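Local coordinates for protein putative NADH-flavin reductase (PDB 4R01) that probably binds NAD(P)H in a Rossmann fold and, as a putative NADH-flavin reductase, may pass its reducing equivalents to a flavin, at residues F59-S64 / D193-G198; K79-F84 / L135-T140. All coordinates share one frame; numbering follows the deposited sequence.

Contact 1 (F59-S64 / D193-G198); sequences FDAVIS and DELEKG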
loop_
_atom_site.group_PDB
_atom_site.type_symbol
_atom_site.label_atom_id
_atom_site.label_comp_id
_atom_site.label_asym_id
_atom_site.label_seq_id
_atom_site.Cartn_x
_atom_site.Cartn_y
_atom_site.Cartn_z
ATOM N N PHE A 59 44.222 -4.990 4.460
ATOM C CA PHE A 59 42.855 -5.275 4.884
ATOM C C PHE A 59 42.210 -6.315 3.976
ATOM O O PHE A 59 42.353 -6.259 2.755
ATOM C CB PHE A 59 42.006 -4.002 4.895
ATOM C CG PHE A 59 42.346 -3.051 6.005
ATOM C CD1 PHE A 59 42.025 -3.356 7.318
ATOM C CD2 PHE A 59 42.974 -1.848 5.735
ATOM C CE1 PHE A 59 42.335 -2.483 8.342
ATOM C CE2 PHE A 59 43.285 -0.969 6.755
ATOM C CZ PHE A 59 42.965 -1.287 8.061
ATOM N N ASP A 60 41.503 -7.266 4.575
ATOM C CA ASP A 60 40.752 -8.247 3.804
ATOM C C ASP A 60 39.548 -7.584 3.148
ATOM O O ASP A 60 39.180 -7.910 2.018
ATOM C CB ASP A 60 40.305 -9.407 4.693
ATOM C CG ASP A 60 41.460 -10.279 5.133
ATOM O OD1 ASP A 60 42.353 -10.546 4.302
ATOM O OD2 ASP A 60 41.476 -10.695 6.310
ATOM N N ALA A 61 38.941 -6.644 3.864
ATOM C CA ALA A 61 37.787 -5.924 3.347
ATOM C C ALA A 61 37.667 -4.541 3.975
ATOM O O ALA A 61 38.035 -4.336 5.132
ATOM C CB ALA A 61 36.512 -6.724 3.585
ATOM N N VAL A 62 37.147 -3.596 3.198
ATOM C CA VAL A 62 36.887 -2.250 3.685
ATOM C C VAL A 62 35.391 -1.951 3.615
ATOM O O VAL A 62 34.790 -2.019 2.544
ATOM C CB VAL A 62 37.669 -1.199 2.875
ATOM C CG1 VAL A 62 37.183 0.199 3.207
ATOM C CG2 VAL A 62 39.164 -1.330 3.137
ATOM N N ILE A 63 34.792 -1.633 4.760
ATOM C CA ILE A 63 33.360 -1.360 4.824
ATOM C C ILE A 63 33.086 0.121 5.045
ATOM O O ILE A 63 33.419 0.673 6.093
ATOM C CB ILE A 63 32.665 -2.157 5.953
ATOM C CG1 ILE A 63 32.879 -3.663 5.775
ATOM C CG2 ILE A 63 31.179 -1.827 6.001
ATOM C CD1 ILE A 63 34.065 -4.209 6.538
ATOM N N SER A 64 32.471 0.762 4.059
ATOM C CA SER A 64 32.145 2.174 4.183
ATOM C C SER A 64 30.721 2.369 4.690
ATOM O O SER A 64 29.751 1.977 4.039
ATOM C CB SER A 64 32.328 2.894 2.848
ATOM O OG SER A 64 31.920 4.246 2.953
ATOM N N ASP A 193 28.038 -11.430 7.839
ATOM C CA ASP A 193 27.856 -12.762 7.268
ATOM C C ASP A 193 28.333 -12.792 5.821
ATOM O O ASP A 193 28.947 -13.760 5.379
ATOM C CB ASP A 193 26.392 -13.199 7.344
ATOM C CG ASP A 193 25.969 -13.584 8.747
ATOM O OD1 ASP A 193 26.849 -13.699 9.625
ATOM O OD2 ASP A 193 24.755 -13.781 8.969
ATOM N N GLU A 194 28.047 -11.721 5.089
ATOM C CA GLU A 194 28.495 -11.594 3.708
ATOM C C GLU A 194 30.013 -11.406 3.653
ATOM O O GLU A 194 30.644 -11.652 2.628
ATOM C CB GLU A 194 27.765 -10.431 3.020
ATOM C CG GLU A 194 28.247 -10.101 1.613
ATOM C CD GLU A 194 28.049 -11.244 0.634
ATOM O OE1 GLU A 194 27.064 -11.999 0.786
ATOM O OE2 GLU A 194 28.886 -11.393 -0.282
ATOM N N LEU A 195 30.604 -10.980 4.766
ATOM C CA LEU A 195 32.056 -10.846 4.847
ATOM C C LEU A 195 32.704 -12.198 5.101
ATOM O O LEU A 195 33.692 -12.554 4.464
ATOM C CB LEU A 195 32.449 -9.857 5.944
ATOM C CG LEU A 195 32.233 -8.389 5.591
ATOM C CD1 LEU A 195 32.510 -7.509 6.793
ATOM C CD2 LEU A 195 33.127 -8.008 4.424
ATOM N N GLU A 196 32.134 -12.949 6.034
ATOM C CA GLU A 196 32.624 -14.283 6.354
ATOM C C GLU A 196 32.268 -15.300 5.268
ATOM O O GLU A 196 33.125 -16.053 4.791
ATOM C CB GLU A 196 32.061 -14.732 7.706
ATOM C CG GLU A 196 32.628 -13.988 8.907
ATOM C CD GLU A 196 31.893 -14.328 10.190
ATOM O OE1 GLU A 196 31.308 -15.427 10.259
ATOM O OE2 GLU A 196 31.867 -13.486 11.114
ATOM N N LYS A 197 30.997 -15.318 4.879
ATOM C CA LYS A 197 30.498 -16.289 3.903
ATOM C C LYS A 197 29.983 -15.568 2.649
ATOM O O LYS A 197 28.776 -15.535 2.382
ATOM C CB LYS A 197 29.392 -17.136 4.528
ATOM C CG LYS A 197 29.598 -17.417 6.016
ATOM C CD LYS A 197 29.979 -18.861 6.311
ATOM C CE LYS A 197 28.738 -19.638 6.711
ATOM N NZ LYS A 197 29.009 -20.738 7.670
ATOM N N GLY A 198 30.870 -14.943 1.906
ATOM C CA GLY A 198 30.386 -14.020 0.919
ATOM C C GLY A 198 30.446 -14.452 -0.498
ATOM O O GLY A 198 31.483 -14.494 -1.103
#

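Contact 2 (K79-F84 / L135-T140); sequences KSIELF and LDLLRT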
loop_
_atom_site.group_PDB
_atom_site.type_symbol
_atom_site.label_atom_id
_atom_site.label_comp_id
_atom_site.label_asym_id
_atom_site.label_seq_id
_atom_site.Cartn_x
_atom_site.Cartn_y
_atom_site.Cartn_z
ATOM N N LYS A 79 31.631 10.901 -4.720
ATOM C CA LYS A 79 33.056 11.206 -4.685
ATOM C C LYS A 79 33.809 10.170 -3.860
ATOM O O LYS A 79 34.962 9.856 -4.154
ATOM C CB LYS A 79 33.299 12.609 -4.127
ATOM C CG LYS A 79 34.691 13.152 -4.416
ATOM C CD LYS A 79 34.972 14.421 -3.628
ATOM C CE LYS A 79 36.368 14.957 -3.924
ATOM N NZ LYS A 79 36.849 15.901 -2.875
ATOM N N SER A 80 33.149 9.633 -2.836
ATOM C CA SER A 80 33.764 8.616 -1.988
ATOM C C SER A 80 34.016 7.340 -2.783
ATOM O O SER A 80 35.067 6.715 -2.649
ATOM C CB SER A 80 32.890 8.320 -0.765
ATOM O OG SER A 80 31.668 7.707 -1.142
ATOM N N ILE A 81 33.049 6.968 -3.617
ATOM C CA ILE A 81 33.190 5.808 -4.492
ATOM C C ILE A 81 34.375 5.972 -5.435
ATOM O O ILE A 81 35.204 5.072 -5.567
ATOM C CB ILE A 81 31.923 5.572 -5.327
ATOM C CG1 ILE A 81 30.732 5.288 -4.414
ATOM C CG2 ILE A 81 32.136 4.429 -6.304
ATOM C CD1 ILE A 81 30.920 4.085 -3.517
ATOM N N GLU A 82 34.444 7.129 -6.086
ATOM C CA GLU A 82 35.531 7.436 -7.006
ATOM C C GLU A 82 36.874 7.349 -6.292
ATOM O O GLU A 82 37.853 6.851 -6.846
ATOM C CB GLU A 82 35.343 8.827 -7.614
ATOM C CG GLU A 82 35.883 8.965 -9.026
ATOM C CD GLU A 82 34.987 8.304 -10.058
ATOM O OE1 GLU A 82 33.822 8.730 -10.191
ATOM O OE2 GLU A 82 35.448 7.359 -10.731
ATOM N N LEU A 83 36.904 7.829 -5.052
ATOM C CA LEU A 83 38.111 7.787 -4.234
ATOM C C LEU A 83 38.503 6.361 -3.867
ATOM O O LEU A 83 39.656 5.959 -4.038
ATOM C CB LEU A 83 37.922 8.607 -2.959
ATOM C CG LEU A 83 38.979 8.357 -1.882
ATOM C CD1 LEU A 83 40.315 8.988 -2.261
ATOM C CD2 LEU A 83 38.502 8.862 -0.536
ATOM N N PHE A 84 37.539 5.602 -3.352
ATOM C CA PHE A 84 37.802 4.238 -2.917
ATOM C C PHE A 84 38.231 3.352 -4.076
ATOM O O PHE A 84 39.097 2.489 -3.916
ATOM C CB PHE A 84 36.574 3.648 -2.230
ATOM C CG PHE A 84 36.466 4.013 -0.781
ATOM C CD1 PHE A 84 37.427 3.588 0.121
ATOM C CD2 PHE A 84 35.404 4.772 -0.318
ATOM C CE1 PHE A 84 37.337 3.919 1.455
ATOM C CE2 PHE A 84 35.306 5.105 1.017
ATOM C CZ PHE A 84 36.274 4.675 1.904
ATOM N N LEU A 135 25.461 3.835 -6.260
ATOM C CA LEU A 135 25.403 2.468 -6.764
ATOM C C LEU A 135 25.647 2.410 -8.273
ATOM O O LEU A 135 26.332 1.510 -8.762
ATOM C CB LEU A 135 24.053 1.835 -6.420
ATOM C CG LEU A 135 23.724 0.485 -7.062
ATOM C CD1 LEU A 135 24.737 -0.572 -6.656
ATOM C CD2 LEU A 135 22.306 0.048 -6.702
ATOM N N ASP A 136 25.093 3.375 -9.004
ATOM C CA ASP A 136 25.253 3.415 -10.456
ATOM C C ASP A 136 26.719 3.584 -10.850
ATOM O O ASP A 136 27.170 3.033 -11.854
ATOM C CB ASP A 136 24.414 4.542 -11.068
ATOM C CG ASP A 136 22.919 4.280 -10.970
ATOM O OD1 ASP A 136 22.529 3.109 -10.768
ATOM O OD2 ASP A 136 22.133 5.244 -11.105
ATOM N N LEU A 137 27.460 4.341 -10.050
ATOM C CA LEU A 137 28.872 4.582 -10.323
ATOM C C LEU A 137 29.703 3.326 -10.067
ATOM O O LEU A 137 30.684 3.068 -10.764
ATOM C CB LEU A 137 29.387 5.748 -9.475
ATOM C CG LEU A 137 30.781 6.284 -9.804
ATOM C CD1 LEU A 137 30.879 6.669 -11.272
ATOM C CD2 LEU A 137 31.105 7.471 -8.919
ATOM N N LEU A 138 29.297 2.539 -9.075
ATOM C CA LEU A 138 30.005 1.310 -8.733
ATOM C C LEU A 138 29.953 0.271 -9.852
ATOM O O LEU A 138 30.923 -0.451 -10.077
ATOM C CB LEU A 138 29.439 0.708 -7.444
ATOM C CG LEU A 138 30.007 1.233 -6.124
ATOM C CD1 LEU A 138 29.202 0.708 -4.943
ATOM C CD2 LEU A 138 31.475 0.847 -5.985
ATOM N N ARG A 139 28.827 0.193 -10.554
ATOM C CA ARG A 139 28.671 -0.810 -11.604
ATOM C C ARG A 139 29.659 -0.610 -12.750
ATOM O O ARG A 139 29.952 -1.545 -13.493
ATOM C CB ARG A 139 27.242 -0.800 -12.145
ATOM C CG ARG A 139 26.188 -1.088 -11.094
ATOM C CD ARG A 139 24.887 -1.506 -11.741
ATOM N NE ARG A 139 23.779 -1.522 -10.790
ATOM C CZ ARG A 139 23.482 -2.549 -10.000
ATOM N NH1 ARG A 139 24.214 -3.652 -10.034
ATOM N NH2 ARG A 139 22.451 -2.467 -9.172
ATOM N N THR A 140 30.175 0.607 -12.886
ATOM C CA THR A 140 31.135 0.914 -13.939
ATOM C C THR A 140 32.561 0.581 -13.502
ATOM O O THR A 140 33.490 0.612 -14.309
ATOM C CB THR A 140 31.064 2.397 -14.349
ATOM O OG1 THR A 140 31.461 3.218 -13.245
ATOM C CG2 THR A 140 29.647 2.765 -14.764
#

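Contact 1 (F59-S64 / D193-G198)
Strand 61-64 meets the last turn of helix 184-196, and the two backbones come closest at Ala61 and Leu195, whose CA atoms lie 7.7 Å apart. One leucine bridges that gap. Its CG stands anti to its own carbonyl carbon (chi1 -75°), and from there the isobutyl group forks over two alternate strand residues: CD2 of Leu195 rests on CB of Ala61 at 3.7 Å, while CD1 of Leu195 meets CD1 of Ile63, also at 3.7 Å. The isoleucine answers tip to tip. With its CG1 beside the backbone N, it sends the ethyl arm toward the helix, and CG1 of Ile63 adds a second, slightly longer touch of 4.0 Å to CD1 of Leu195. Val62, between the two, points to the other side of the sheet. The same leucine also touches Leu4 and Leu96, on the two strands that flank 61-64, so it spans three neighbouring strands. Polar residues of this last turn are held elsewhere: Asp193 and Glu196 form salt bridges with Arg24, and Glu194 with Arg94. Across the contact itself the chemistry is purely that of buried aliphatic carbons, which implies that shape and exclusion of water seat the helix end on the sheet, while the charged groups around it supply the directional bonds.

Contact 2 (K79-F84 / L135-T140)
Ile81 on helix 76-88 and Leu138 on helix 125-138 form the inner, tightly packed half of this contact, their CA atoms 7.0 Å apart. The two side chains cross at about a right angle. CG2 of Ile81, placed anti to its backbone N by a chi1 of -62°, lies 3.7 Å from CD2 of Leu138. The other branch of the isoleucine joins in, CD1 of Ile81 sitting 4.0 Å from CD1 of Leu138. Both residues are buried, and the sheet forms the floor beneath them: Ile81 touches Phe95, and Leu138 touches Val97, Trp146 and Phe148.

The outer half is partly exposed, and there an apolar side chain meets a carboxylate. Leu137 reaches across to helix 76-88, with its CD2 4.1 Å from CG2 of Ile81, and also lies against the acid group of Glu82. That acidic chain bends at chi2 (76°), which brings its end nearer the second helix than its root, and OE1 of Glu82 comes within 3.3 Å of CD2 of Leu137. This is a contact of an oxygen with a methyl group; the polar partner of the carboxylate is Lys141, which forms a salt bridge with OE2 just beyond the second segment. Nearby, the hydroxyl of Thr140 turns back onto the backbone, OG1 donating to O of Leu137 at 2.6 Å, tilted 23° from the carbonyl plane. N of Thr140 adds a longer bond to O of Leu137, 3.3 Å, from the same face.

Apolar next to the strands and charged at the rim, this pairing of helices side by side on the parallel strands 94-98 and 145-150 is typical of the Rossmann-like alpha/beta fold named for this family.

In the fold
The two contacts, their centres about 18 Å apart, illustrate how a layered alpha/beta fold is covered on both sides of one sheet. Helix 76-88 is the next helix or strand after strand 61-64, beyond a connecting loop, so the first segments of contacts 1 and 2 lie on consecutive elements; helix 125-138 follows later, and helix 184-196 later still, leaving contact 2 nested within the loop that contact 1 closes. They also meet physically: Phe84 of helix 76-88 packs on Val62 and Ser64, the strand residues that alternate with those facing helix 184-196. The central strand thus carries helices on both faces, as in Rossmann-type folds that bind NAD(P)H.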